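Local coordinates for ABC-type branched-chain amino acid transport systems periplasmic component-like protein (Thermomonospora curvata, PDB 4N03), which probably binds fatty acids as the substrate-binding component of an ABC transporter, within the leucine-binding protein family, at residues A[239-242]-A[243-247]; A[261-265]-A[266-270]; A[94-97]-A[98-101]; A[269-272]-A[273-277]. All coordinates share one frame; numbering follows the deposited sequence.

Contact 1: residues A[239-242]-A[243-247]; sequences AGIA and RSQGM
The flat carbonyl group of Ala242 is met from opposite faces: Gln245 N, 3.1 Å from Ala242 O, stands 66° out of the carbonyl plane, whereas Met247 N, also 3.1 Å from Ala242 O, is tilted far less. The second flat group, the guanidinium of Arg243, turns an edge to Met247: NH1 donates to Met247 O (2.9 Å), which lies close to the guanidinium plane while the donor sits above the plane of the carbonyl. NH1 also bonds Gln249 O, and CG of the bent Arg243 chain passes 3.3 Å from Ala239 O. Gly246, at phi 79°, ends helix 232-244 in a Schellman motif, in which Met247 N reaches back to Ala242 O and Gly246 N to Arg243 O (3.0 Å); this helix is the crossover between parallel strands 225-229 and 251-253. Cutting Arg243 back to an alanine would probably leave Met247 O and Gln249 O without their shared donor and let the chain beyond the helix shift. With chi1 at 75°, Ser244 OG folds back and donates to Ile241 O (2.7 Å). Past the turn, the selenium of Met247, a selenomethionine, rests 4.1 Å from Ala242 CB, and the side chain also packs against Val215 and Ala219 of helix 212-220.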
ATOM      1  N   ALA A 239      -8.332  16.284 -10.121  1.00 11.14           N
ATOM      2  CA  ALA A 239      -9.755  16.350  -9.824  1.00 12.06           C
ATOM      3  C   ALA A 239     -10.220  17.787  -9.859  1.00 11.20           C
ATOM      4  O   ALA A 239     -11.237  18.110 -10.439  1.00 11.57           O
ATOM      5  CB  ALA A 239     -10.060  15.701  -8.462  1.00 12.41           C
ATOM      6  N   GLY A 240      -9.467  18.677  -9.207  1.00 11.46           N
ATOM      7  CA  GLY A 240      -9.877  20.075  -9.187  1.00 11.51           C
ATOM      8  C   GLY A 240      -9.930  20.694 -10.557  1.00 11.77           C
ATOM      9  O   GLY A 240     -10.903  21.365 -10.908  1.00 12.22           O
ATOM     10  N   ILE A 241      -8.896  20.484 -11.374  1.00 11.46           N
ATOM     11  CA  ILE A 241      -8.901  21.065 -12.695  1.00 12.01           C
ATOM     12  C   ILE A 241     -10.036  20.465 -13.548  1.00 10.38           C
ATOM     13  O   ILE A 241     -10.749  21.166 -14.251  1.00 11.67           O
ATOM     14  CB  ILE A 241      -7.525  20.958 -13.354  1.00 12.30           C
ATOM     15  CG1 ILE A 241      -6.477  21.724 -12.571  1.00 13.92           C
ATOM     16  CG2 ILE A 241      -7.584  21.453 -14.781  1.00 14.20           C
ATOM     17  CD1 ILE A 241      -5.072  21.340 -12.979  1.00 18.83           C
ATOM     18  N   ALA A 242     -10.196  19.139 -13.510  1.00 11.58           N
ATOM     19  CA  ALA A 242     -11.255  18.511 -14.295  1.00 11.51           C
ATOM     20  C   ALA A 242     -12.604  19.106 -13.965  1.00 10.51           C
ATOM     21  O   ALA A 242     -13.378  19.465 -14.856  1.00 11.19           O
ATOM     22  CB  ALA A 242     -11.286  17.001 -14.067  1.00 11.97           C
ATOM     23  N   ARG A 243     -12.919  19.248 -12.646  1.00 10.80           N
ATOM     24  CA  ARG A 243     -14.243  19.741 -12.324  1.00 11.36           C
ATOM     25  C   ARG A 243     -14.395  21.220 -12.668  1.00 11.46           C
ATOM     26  O   ARG A 243     -15.464  21.629 -13.095  1.00 12.71           O
ATOM     27  CB  ARG A 243     -14.567  19.493 -10.845  1.00 12.05           C
ATOM     28  CG  ARG A 243     -14.500  18.015 -10.472  1.00 12.05           C
ATOM     29  CD  ARG A 243     -15.313  17.123 -11.381  1.00 11.92           C
ATOM     30  NE  ARG A 243     -15.193  15.734 -10.952  1.00 11.59           N
ATOM     31  CZ  ARG A 243     -15.285  14.676 -11.749  1.00 11.16           C
ATOM     32  NH1 ARG A 243     -15.497  14.806 -13.057  1.00 11.84           N
ATOM     33  NH2 ARG A 243     -15.140  13.482 -11.228  1.00 11.45           N
ATOM     34  N   SER A 244     -13.300  21.976 -12.596  1.00 11.66           N
ATOM     35  CA  SER A 244     -13.331  23.409 -12.974  1.00 12.85           C
ATOM     36  C   SER A 244     -13.532  23.605 -14.465  1.00 11.84           C
ATOM     37  O   SER A 244     -13.861  24.680 -14.929  1.00 13.65           O
ATOM     38  CB  SER A 244     -12.007  24.101 -12.569  1.00 14.23           C
ATOM     39  OG  SER A 244     -10.921  23.768 -13.445  1.00 19.50           O
ATOM     40  N   GLN A 245     -13.307  22.542 -15.267  1.00 11.43           N
ATOM     41  CA  GLN A 245     -13.505  22.511 -16.697  1.00 11.79           C
ATOM     42  C   GLN A 245     -14.863  21.957 -17.064  1.00 12.91           C
ATOM     43  O   GLN A 245     -15.162  21.811 -18.244  1.00 13.93           O
ATOM     44  CB  GLN A 245     -12.378  21.749 -17.403  1.00 12.72           C
ATOM     45  CG  GLN A 245     -11.049  22.485 -17.360  1.00 12.97           C
ATOM     46  CD  GLN A 245     -11.085  23.732 -18.191  1.00 14.07           C
ATOM     47  OE1 GLN A 245     -11.610  23.739 -19.272  1.00 15.12           O
ATOM     48  NE2 GLN A 245     -10.629  24.822 -17.643  1.00 14.31           N
ATOM     49  N   GLY A 246     -15.706  21.634 -16.091  1.00 12.14           N
ATOM     50  CA  GLY A 246     -17.012  21.091 -16.369  1.00 13.46           C
ATOM     51  C   GLY A 246     -17.025  19.610 -16.712  1.00 13.74           C
ATOM     52  O   GLY A 246     -18.039  19.108 -17.127  1.00 16.07           O
HETATM   53  N   MSE A 247     -15.934  18.915 -16.474  1.00 12.10           N
HETATM   54  CA  MSE A 247     -15.879  17.477 -16.807  1.00 13.06           C
HETATM   55  C   MSE A 247     -16.675  16.746 -15.768  1.00 11.73           C
HETATM   56  O   MSE A 247     -16.562  17.013 -14.546  1.00 13.03           O
HETATM   57  CB  MSE A 247     -14.439  16.998 -16.815  1.00 14.55           C
HETATM   58  CG  MSE A 247     -13.728  17.705 -17.956  1.00 15.59           C
HETATM   59 SE   MSE A 247     -11.888  17.117 -18.123  0.65 22.32          SE
HETATM   60  CE  MSE A 247     -12.118  15.398 -19.003  1.00 19.19           C
TER

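Contact 2: residues A[261-265]-A[266-270]; sequences QLLAT and PAKPA
A chi1 of 78° sets Thr265 OG1 between its own backbone N and carbonyl carbon, from where it reaches past Pro266 to accept from Ala267 N (3.1 Å, N-H...O angle 155°). The same hydroxyl gives its proton to Leu262 O at 2.7 Å, tilted slightly from the plane of that carbonyl. Being engaged on both counts, as acceptor and as donor, OG1 is fixed in rotation. Leu262 O is gripped twice, since Thr265 N also donates to it. Lys268 CG, by contrast, is trans to its backbone N (chi1 178°), which carries the aliphatic chain back along the preceding segment: CB lies 3.4 Å from Leu263 O, and CG lies 4.1 Å from Leu263 CD2. There the two side chains meet at about a right angle, carbon against carbon. Beyond this point the lysine bends at its last torsion, and in the conformer described NZ forms a salt bridge with Glu377, a residue that Leu263 touches as well. Close packing marks the proline junction, where Thr265 CB and Pro266 CD are only 3.3 Å apart. Lys268 N donates to Thr265 O (3.1 Å) from above the carbonyl plane, closing a type I beta turn from Thr265 to Lys268. The bond from Ala267 N to Thr265 OG1 lays an ST turn over it, the threonine capping the entrance to helix 268-271.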
ATOM      1  N   GLN A 261      -5.667  15.111   4.210  1.00 12.45           N
ATOM      2  CA  GLN A 261      -5.217  16.495   4.235  1.00 15.28           C
ATOM      3  C   GLN A 261      -5.800  17.284   3.064  1.00 13.56           C
ATOM      4  O   GLN A 261      -5.958  18.502   3.110  1.00 15.55           O
ATOM      5  CB  GLN A 261      -3.690  16.574   4.149  1.00 18.68           C
ATOM      6  CG  GLN A 261      -2.965  16.214   5.417  1.00 21.61           C
ATOM      7  CD  GLN A 261      -2.934  14.759   5.767  1.00 19.05           C
ATOM      8  OE1 GLN A 261      -3.261  13.873   4.930  1.00 18.81           O
ATOM      9  NE2 GLN A 261      -2.459  14.472   6.955  1.00 22.82           N
ATOM     10  N   LEU A 262      -6.016  16.606   1.926  1.00 13.08           N
ATOM     11  CA  LEU A 262      -6.542  17.296   0.760  1.00 12.41           C
ATOM     12  C   LEU A 262      -7.931  17.913   1.007  1.00 12.26           C
ATOM     13  O   LEU A 262      -8.323  18.856   0.341  1.00 13.90           O
ATOM     14  CB  LEU A 262      -6.647  16.357  -0.434  1.00 12.33           C
ATOM     15  CG  LEU A 262      -5.375  15.681  -0.911  1.00 13.51           C
ATOM     16  CD1 LEU A 262      -5.666  14.750  -2.094  1.00 13.28           C
ATOM     17  CD2 LEU A 262      -4.284  16.682  -1.267  1.00 14.14           C
ATOM     18  N   LEU A 263      -8.659  17.388   1.992  1.00 13.11           N
ATOM     19  CA  LEU A 263      -9.981  17.914   2.309  1.00 14.10           C
ATOM     20  C   LEU A 263      -9.946  19.275   2.980  1.00 14.64           C
ATOM     21  O   LEU A 263     -10.947  19.980   2.930  1.00 16.37           O
ATOM     22  CB  LEU A 263     -10.782  16.926   3.142  1.00 15.27           C
ATOM     23  CG  LEU A 263     -11.012  15.569   2.501  1.00 17.14           C
ATOM     24  CD1 LEU A 263     -11.921  14.721   3.313  1.00 20.65           C
ATOM     25  CD2 LEU A 263     -11.568  15.667   1.081  1.00 20.63           C
ATOM     26  N   ALA A 264      -8.778  19.670   3.472  1.00 14.68           N
ATOM     27  CA  ALA A 264      -8.572  20.969   4.069  1.00 15.20           C
ATOM     28  C   ALA A 264      -8.062  21.951   3.060  1.00 15.72           C
ATOM     29  O   ALA A 264      -7.661  23.039   3.455  1.00 24.35           O
ATOM     30  CB  ALA A 264      -7.612  20.861   5.253  1.00 18.80           C
ATOM     31  N   THR A 265      -8.140  21.631   1.773  1.00 16.15           N
ATOM     32  CA  THR A 265      -7.737  22.478   0.670  1.00 15.98           C
ATOM     33  C   THR A 265      -8.928  22.713  -0.253  1.00 14.69           C
ATOM     34  O   THR A 265      -9.957  22.052  -0.113  1.00 14.67           O
ATOM     35  CB  THR A 265      -6.591  21.864  -0.161  1.00 16.72           C
ATOM     36  OG1 THR A 265      -7.121  20.861  -1.019  1.00 15.72           O
ATOM     37  CG2 THR A 265      -5.508  21.247   0.721  1.00 18.78           C
ATOM     38  N   PRO A 266      -8.780  23.598  -1.237  1.00 15.25           N
ATOM     39  CA  PRO A 266      -9.871  23.825  -2.133  1.00 15.18           C
ATOM     40  C   PRO A 266     -10.195  22.645  -3.052  1.00 15.38           C
ATOM     41  O   PRO A 266     -11.199  22.676  -3.721  1.00 18.70           O
ATOM     42  CB  PRO A 266      -9.419  25.045  -2.937  1.00 17.58           C
ATOM     43  CG  PRO A 266      -8.542  25.779  -1.993  1.00 19.24           C
ATOM     44  CD  PRO A 266      -7.775  24.671  -1.337  1.00 18.45           C
ATOM     45  N   ALA A 267      -9.396  21.577  -3.042  1.00 14.86           N
ATOM     46  CA  ALA A 267      -9.739  20.390  -3.798  1.00 14.29           C
ATOM     47  C   ALA A 267     -10.896  19.627  -3.227  1.00 12.37           C
ATOM     48  O   ALA A 267     -11.453  18.768  -3.912  1.00 13.33           O
ATOM     49  CB  ALA A 267      -8.516  19.479  -3.914  1.00 17.25           C
ATOM     50  N   LYS A 268     -11.280  19.927  -1.973  1.00 12.29           N
ATOM     51  CA  LYS A 268     -12.309  19.128  -1.292  0.60 12.39           C
ATOM     52  C   LYS A 268     -13.559  18.827  -2.116  1.00 11.79           C
ATOM     53  O   LYS A 268     -13.966  17.657  -2.200  1.00 12.12           O
ATOM     54  CB  LYS A 268     -12.703  19.780   0.036  0.60 13.94           C
ATOM     55  CG  LYS A 268     -13.800  19.074   0.805  0.60 15.81           C
ATOM     56  CD  LYS A 268     -14.271  19.802   2.061  0.60 20.85           C
ATOM     57  CE  LYS A 268     -15.434  19.045   2.674  0.60 23.38           C
ATOM     58  NZ  LYS A 268     -16.705  19.132   1.886  0.60 27.99           N
ATOM     59  N   PRO A 269     -14.213  19.829  -2.701  1.00 11.92           N
ATOM     60  CA  PRO A 269     -15.444  19.535  -3.442  1.00 13.30           C
ATOM     61  C   PRO A 269     -15.244  18.596  -4.638  1.00 13.52           C
ATOM     62  O   PRO A 269     -16.172  17.897  -5.024  1.00 14.05           O
ATOM     63  CB  PRO A 269     -15.952  20.924  -3.910  1.00 14.66           C
ATOM     64  CG  PRO A 269     -15.090  21.885  -3.258  1.00 20.07           C
ATOM     65  CD  PRO A 269     -13.918  21.267  -2.654  1.00 15.04           C
ATOM     66  N   ALA A 270     -14.043  18.608  -5.197  1.00 12.26           N
ATOM     67  CA  ALA A 270     -13.699  17.711  -6.314  1.00 12.58           C
ATOM     68  C   ALA A 270     -13.245  16.328  -5.861  1.00 10.75           C
ATOM     69  O   ALA A 270     -13.018  15.466  -6.730  1.00 12.22           O
ATOM     70  CB  ALA A 270     -12.610  18.345  -7.152  1.00 13.96           C
TER

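Contact 3: residues A[94-97]-A[98-101]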
ATOM      1  N   THR A  94      21.590  -0.116   2.029  1.00 16.02           N
ATOM      2  CA  THR A  94      22.951  -0.576   2.323  1.00 17.63           C
ATOM      3  C   THR A  94      23.402  -0.092   3.704  1.00 17.92           C
ATOM      4  O   THR A  94      24.262  -0.730   4.313  1.00 20.25           O
ATOM      5  CB  THR A  94      23.923  -0.137   1.266  1.00 21.75           C
ATOM      6  OG1 THR A  94      23.981   1.255   1.271  1.00 26.31           O
ATOM      7  CG2 THR A  94      23.529  -0.548  -0.092  1.00 22.13           C
ATOM      8  N   GLU A  95      22.815   0.988   4.213  1.00 18.83           N
ATOM      9  CA  GLU A  95      23.096   1.468   5.576  0.70 18.97           C
ATOM     10  C   GLU A  95      22.395   0.663   6.660  1.00 19.78           C
ATOM     11  O   GLU A  95      22.781   0.705   7.849  1.00 22.28           O
ATOM     12  CB  GLU A  95      22.597   2.890   5.735  0.70 20.31           C
ATOM     13  CG  GLU A  95      23.274   3.968   4.939  0.70 25.31           C
ATOM     14  CD  GLU A  95      22.653   5.318   5.269  0.70 32.74           C
ATOM     15  OE1 GLU A  95      21.685   5.761   4.580  0.70 34.00           O
ATOM     16  OE2 GLU A  95      23.074   5.916   6.286  0.70 53.33           O
ATOM     17  N   LEU A  96      21.327  -0.030   6.291  1.00 16.18           N
ATOM     18  CA  LEU A  96      20.562  -0.766   7.269  1.00 16.79           C
ATOM     19  C   LEU A  96      20.850  -2.242   7.220  1.00 16.07           C
ATOM     20  O   LEU A  96      20.618  -2.905   8.220  1.00 15.83           O
ATOM     21  CB  LEU A  96      19.062  -0.623   6.991  1.00 17.25           C
ATOM     22  CG  LEU A  96      18.448   0.742   7.182  1.00 18.88           C
ATOM     23  CD1 LEU A  96      17.006   0.663   6.702  1.00 22.77           C
ATOM     24  CD2 LEU A  96      18.526   1.135   8.633  1.00 22.79           C
ATOM     25  N   ASN A  97      21.273  -2.806   6.072  1.00 15.12           N
ATOM     26  CA  ASN A  97      21.050  -4.235   5.850  0.60 15.30           C
ATOM     27  C   ASN A  97      21.841  -5.146   6.756  1.00 16.13           C
ATOM     28  O   ASN A  97      21.453  -6.267   6.993  1.00 20.05           O
ATOM     29  CB  ASN A  97      21.207  -4.647   4.379  0.60 16.41           C
ATOM     30  CG  ASN A  97      22.631  -4.517   3.861  0.60 17.09           C
ATOM     31  OD1 ASN A  97      23.364  -3.616   4.246  0.60 17.71           O
ATOM     32  ND2 ASN A  97      23.014  -5.404   2.936  0.60 17.63           N
ATOM     33  N   ASN A  98      22.971  -4.674   7.256  1.00 15.96           N
ATOM     34  CA  ASN A  98      23.754  -5.548   8.088  1.00 18.39           C
ATOM     35  C   ASN A  98      23.376  -5.439   9.557  1.00 16.60           C
ATOM     36  O   ASN A  98      23.895  -6.184  10.385  1.00 22.90           O
ATOM     37  CB  ASN A  98      25.249  -5.405   7.792  1.00 22.44           C
ATOM     38  CG  ASN A  98      25.622  -5.948   6.379  1.00 29.10           C
ATOM     39  OD1 ASN A  98      25.130  -7.007   5.921  1.00 37.36           O
ATOM     40  ND2 ASN A  98      26.477  -5.216   5.688  1.00 43.04           N
ATOM     41  N   ASN A  99      22.439  -4.534   9.908  1.00 15.54           N
ATOM     42  CA  ASN A  99      22.151  -4.157  11.317  0.60 15.60           C
ATOM     43  C   ASN A  99      20.700  -4.172  11.733  1.00 14.57           C
ATOM     44  O   ASN A  99      20.388  -3.794  12.858  1.00 16.31           O
ATOM     45  CB  ASN A  99      22.781  -2.807  11.734  0.60 17.68           C
ATOM     46  CG  ASN A  99      22.357  -1.634  10.872  0.60 16.11           C
ATOM     47  OD1 ASN A  99      21.325  -1.001  11.102  0.60 17.31           O
ATOM     48  ND2 ASN A  99      23.196  -1.304   9.894  0.60 16.78           N
ATOM     49  N   VAL A 100      19.808  -4.612  10.840  1.00 13.71           N
ATOM     50  CA  VAL A 100      18.418  -4.844  11.160  1.00 12.51           C
ATOM     51  C   VAL A 100      18.080  -6.274  10.771  1.00 11.21           C
ATOM     52  O   VAL A 100      18.644  -6.823   9.822  1.00 12.93           O
ATOM     53  CB  VAL A 100      17.437  -3.842  10.488  1.00 12.39           C
ATOM     54  CG1 VAL A 100      17.778  -2.402  10.857  1.00 13.55           C
ATOM     55  CG2 VAL A 100      17.377  -3.990   8.997  1.00 13.91           C
ATOM     56  N   LEU A 101      17.128  -6.867  11.441  1.00 11.30           N
ATOM     57  CA  LEU A 101      16.744  -8.220  11.131  1.00 11.14           C
ATOM     58  C   LEU A 101      15.845  -8.306   9.905  1.00 11.25           C
ATOM     59  O   LEU A 101      16.002  -9.266   9.102  1.00 11.54           O
ATOM     60  CB  LEU A 101      16.015  -8.836  12.348  1.00 10.90           C
ATOM     61  CG  LEU A 101      15.549 -10.291  12.129  1.00 11.20           C
ATOM     62  CD1 LEU A 101      16.673 -11.268  11.951  1.00 12.53           C
ATOM     63  CD2 LEU A 101      14.716 -10.712  13.335  1.00 12.82           C
TER
HETATM   64  O   HOH W   1      24.376  -2.139   6.781  1.00 20.58           O
HETATM   65  O   HOH W   2      22.579  -8.548   5.508  1.00 25.24           O
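Asn97, in the conformer described, and Asn98 lay their side chains alongside one another, pointing the same way, with amide planes 32° apart. The two amides are not bonded to each other; the polar partner of the Asn97 amide is Asp122, which accepts from its ND2. Asn99 is turned differently. Its CG stands between backbone N and carbonyl carbon (chi1 57°), swinging the amide back towards the helix, and in the conformer described ND2 donates to Glu95 O at 2.9 Å. That bond is nearly straight (166°) and leaves in the plane of the amide. Asn99 N in turn bonds Leu96 O (3.0 Å), and Val100 N adds a weak bond to the same oxygen. Two residues before Leu96, a water bridges the pair of an i to i+4 helical bond, donating to Thr94 O (2.8 Å) and accepting from Asn98 N (2.9 Å). On the buried side Leu96 CD2 meets Val100 CG1 at 4.2 Å, and both side chains rest on Val78 of strand 74-81. Arg336 holds the carbonyls of Asn97 and Val100. Such bonding, completed by an asparagine side chain and a water, is characteristic of a helix C-terminus, here where helix 86-96 hands over to strand 103-107 in the parallel sheet of an alpha/beta domain.

Contact 4: residues A[269-272]-A[273-277]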
ATOM      1  N   PRO A 269     -14.213  19.829  -2.701  1.00 11.92           N
ATOM      2  CA  PRO A 269     -15.444  19.535  -3.442  1.00 13.30           C
ATOM      3  C   PRO A 269     -15.244  18.596  -4.638  1.00 13.52           C
ATOM      4  O   PRO A 269     -16.172  17.897  -5.024  1.00 14.05           O
ATOM      5  CB  PRO A 269     -15.952  20.924  -3.910  1.00 14.66           C
ATOM      6  CG  PRO A 269     -15.090  21.885  -3.258  1.00 20.07           C
ATOM      7  CD  PRO A 269     -13.918  21.267  -2.654  1.00 15.04           C
ATOM      8  N   ALA A 270     -14.043  18.608  -5.197  1.00 12.26           N
ATOM      9  CA  ALA A 270     -13.699  17.711  -6.314  1.00 12.58           C
ATOM     10  C   ALA A 270     -13.245  16.328  -5.861  1.00 10.75           C
ATOM     11  O   ALA A 270     -13.018  15.466  -6.730  1.00 12.22           O
ATOM     12  CB  ALA A 270     -12.610  18.345  -7.152  1.00 13.96           C
ATOM     13  N   LEU A 271     -13.211  16.096  -4.552  1.00 11.31           N
ATOM     14  CA  LEU A 271     -12.842  14.807  -4.025  1.00 11.18           C
ATOM     15  C   LEU A 271     -14.004  14.097  -3.354  1.00 11.61           C
ATOM     16  O   LEU A 271     -14.022  12.869  -3.302  1.00 11.99           O
ATOM     17  CB  LEU A 271     -11.659  14.921  -3.054  1.00 11.65           C
ATOM     18  CG  LEU A 271     -10.390  15.450  -3.731  1.00 11.87           C
ATOM     19  CD1 LEU A 271      -9.414  15.837  -2.643  1.00 13.60           C
ATOM     20  CD2 LEU A 271      -9.815  14.439  -4.741  1.00 13.26           C
ATOM     21  N   VAL A 272     -15.003  14.827  -2.824  1.00 11.40           N
ATOM     22  CA  VAL A 272     -16.082  14.202  -2.043  1.00 11.15           C
ATOM     23  C   VAL A 272     -17.303  13.824  -2.856  1.00 11.37           C
ATOM     24  O   VAL A 272     -18.260  13.270  -2.326  1.00 11.30           O
ATOM     25  CB  VAL A 272     -16.474  15.041  -0.818  1.00 12.46           C
ATOM     26  CG1 VAL A 272     -15.300  15.189   0.145  1.00 12.65           C
ATOM     27  CG2 VAL A 272     -17.076  16.362  -1.237  1.00 13.16           C
ATOM     28  N   GLU A 273     -17.243  14.097  -4.153  1.00 11.54           N
ATOM     29  CA  GLU A 273     -18.176  13.507  -5.118  1.00 11.55           C
ATOM     30  C   GLU A 273     -17.452  13.185  -6.408  1.00 10.57           C
ATOM     31  O   GLU A 273     -16.594  13.935  -6.804  1.00 12.63           O
ATOM     32  CB  GLU A 273     -19.373  14.401  -5.435  1.00 15.24           C
ATOM     33  CG  GLU A 273     -19.052  15.693  -6.080  1.00 19.60           C
ATOM     34  CD  GLU A 273     -20.288  16.477  -6.539  1.00 22.46           C
ATOM     35  OE1 GLU A 273     -21.187  15.915  -7.193  1.00 24.21           O
ATOM     36  OE2 GLU A 273     -20.322  17.699  -6.303  1.00 27.06           O
ATOM     37  N   GLY A 274     -17.803  12.060  -7.009  1.00 11.24           N
ATOM     38  CA  GLY A 274     -17.266  11.679  -8.315  1.00 10.50           C
ATOM     39  C   GLY A 274     -15.865  11.137  -8.330  1.00  9.99           C
ATOM     40  O   GLY A 274     -15.338  10.941  -9.438  1.00 10.51           O
ATOM     41  N   PHE A 275     -15.310  10.839  -7.178  1.00 10.14           N
ATOM     42  CA  PHE A 275     -13.929  10.421  -7.015  1.00  9.66           C
ATOM     43  C   PHE A 275     -13.887   9.194  -6.119  1.00  9.38           C
ATOM     44  O   PHE A 275     -14.334   9.222  -4.944  1.00 10.24           O
ATOM     45  CB  PHE A 275     -13.119  11.577  -6.406  1.00 11.05           C
ATOM     46  CG  PHE A 275     -11.656  11.314  -6.286  1.00 10.66           C
ATOM     47  CD1 PHE A 275     -11.163  10.629  -5.217  1.00 11.92           C
ATOM     48  CD2 PHE A 275     -10.750  11.789  -7.207  1.00 10.79           C
ATOM     49  CE1 PHE A 275      -9.843  10.380  -5.059  1.00 14.02           C
ATOM     50  CE2 PHE A 275      -9.411  11.542  -7.050  1.00 12.25           C
ATOM     51  CZ  PHE A 275      -8.940  10.810  -6.000  1.00 12.67           C
ATOM     52  N   PHE A 276     -13.408   8.086  -6.683  1.00  9.85           N
ATOM     53  CA  PHE A 276     -13.412   6.824  -6.014  1.00 10.05           C
ATOM     54  C   PHE A 276     -12.006   6.246  -5.985  1.00 10.02           C
ATOM     55  O   PHE A 276     -11.218   6.509  -6.897  1.00 12.05           O
ATOM     56  CB  PHE A 276     -14.385   5.874  -6.755  1.00 10.56           C
ATOM     57  CG  PHE A 276     -15.765   6.434  -6.882  1.00 10.09           C
ATOM     58  CD1 PHE A 276     -16.617   6.393  -5.786  1.00 10.83           C
ATOM     59  CD2 PHE A 276     -16.188   7.043  -8.018  1.00 11.39           C
ATOM     60  CE1 PHE A 276     -17.877   6.920  -5.851  1.00 12.38           C
ATOM     61  CE2 PHE A 276     -17.441   7.601  -8.096  1.00 12.39           C
ATOM     62  CZ  PHE A 276     -18.293   7.534  -7.006  1.00 12.49           C
ATOM     63  N   ILE A 277     -11.713   5.421  -5.002  1.00  9.95           N
ATOM     64  CA  ILE A 277     -10.426   4.788  -4.820  0.60 10.51           C
ATOM     65  C   ILE A 277     -10.608   3.292  -4.687  1.00  9.34           C
ATOM     66  O   ILE A 277     -11.421   2.809  -3.902  1.00  9.72           O
ATOM     67  CB  ILE A 277      -9.707   5.322  -3.558  0.60 10.95           C
ATOM     68  CG1 ILE A 277      -9.385   6.822  -3.654  0.60 12.79           C
ATOM     69  CG2 ILE A 277      -8.439   4.532  -3.249  0.60 10.58           C
ATOM     70  CD1 ILE A 277      -8.304   7.159  -4.685  0.60 13.26           C
TER
HETATM   71  O   HOH W   3     -18.724  18.899  -4.773  1.00 25.20           O
HETATM   72  O   HOH W   4     -14.567  14.333  -8.531  1.00 12.81           O
HETATM   73  O   HOH W   5     -16.061  11.138  -4.237  1.00 11.65           O
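Phe275 CB starts the contact 3.5 Å from Leu271 O, with Ala270 O a little farther off. With CG anti to the backbone N (chi1 -175°), the ring extends alongside Leu271 and points the same way. From there Leu271 CD2 is the partner of every ring atom, from CG to CZ at the tip, all at much the same distance, with Phe275 CE2 3.7 Å from it. The near-equal spacing shows that the methyl sits over the middle of the ring, and the geometry confirms a CH-pi contact, with Leu271 CD2 3.7 Å from the Phe275 centroid and 9° off the ring normal. The Phe275 side chain also packs on Ala235 and Pro375. The Leu271-Phe275 pair joins the short helix 268-271 to strand 275-279 in a beta-alpha-beta unit whose first strand is 251-253. Were Phe275 reduced to an alanine, Leu271 CD2 would probably lose its aromatic face and a gap would open between the helix and the strand. Between them Gly274 takes a positive phi (77°), which favours glycine, and waters stitch the backbone of the turn. One donates to Leu271 O and accepts from Phe275 N (3.1 Å), while another donates to both Ala270 O and Glu273 O, two acceptors that could not bond directly. Glu273 reaches Pro269 mainly through water: its CG lies 3.8 Å from Pro269 O, and a third water donates to that oxygen and to Glu273 OE2.

Overall arrangement
Contacts 1, 2 and 4 form one cluster, with centres 10 to 13 Å apart. Contacts 2 and 4 share Pro269 and Ala270 on helix 268-271, and Leu262 CB lies 3.6 Å from Leu271 CD1. Ala270 also ties both to contact 1: its O is 3.4 Å from Ala239 CB, and its CB is 3.8 Å from Arg243 CG. All three lie at the seven-stranded sheet, contact 4 running into its strand 275-279. Contact 3 stands apart by the four-stranded sheet, its centre 39 to 46 Å from the others and across the chain's centre from contacts 1 and 4. The bound palmitic acid is about 12 Å from the side chains of Leu262 and Phe275, so neither contact 2 nor contact 4 lines its site directly.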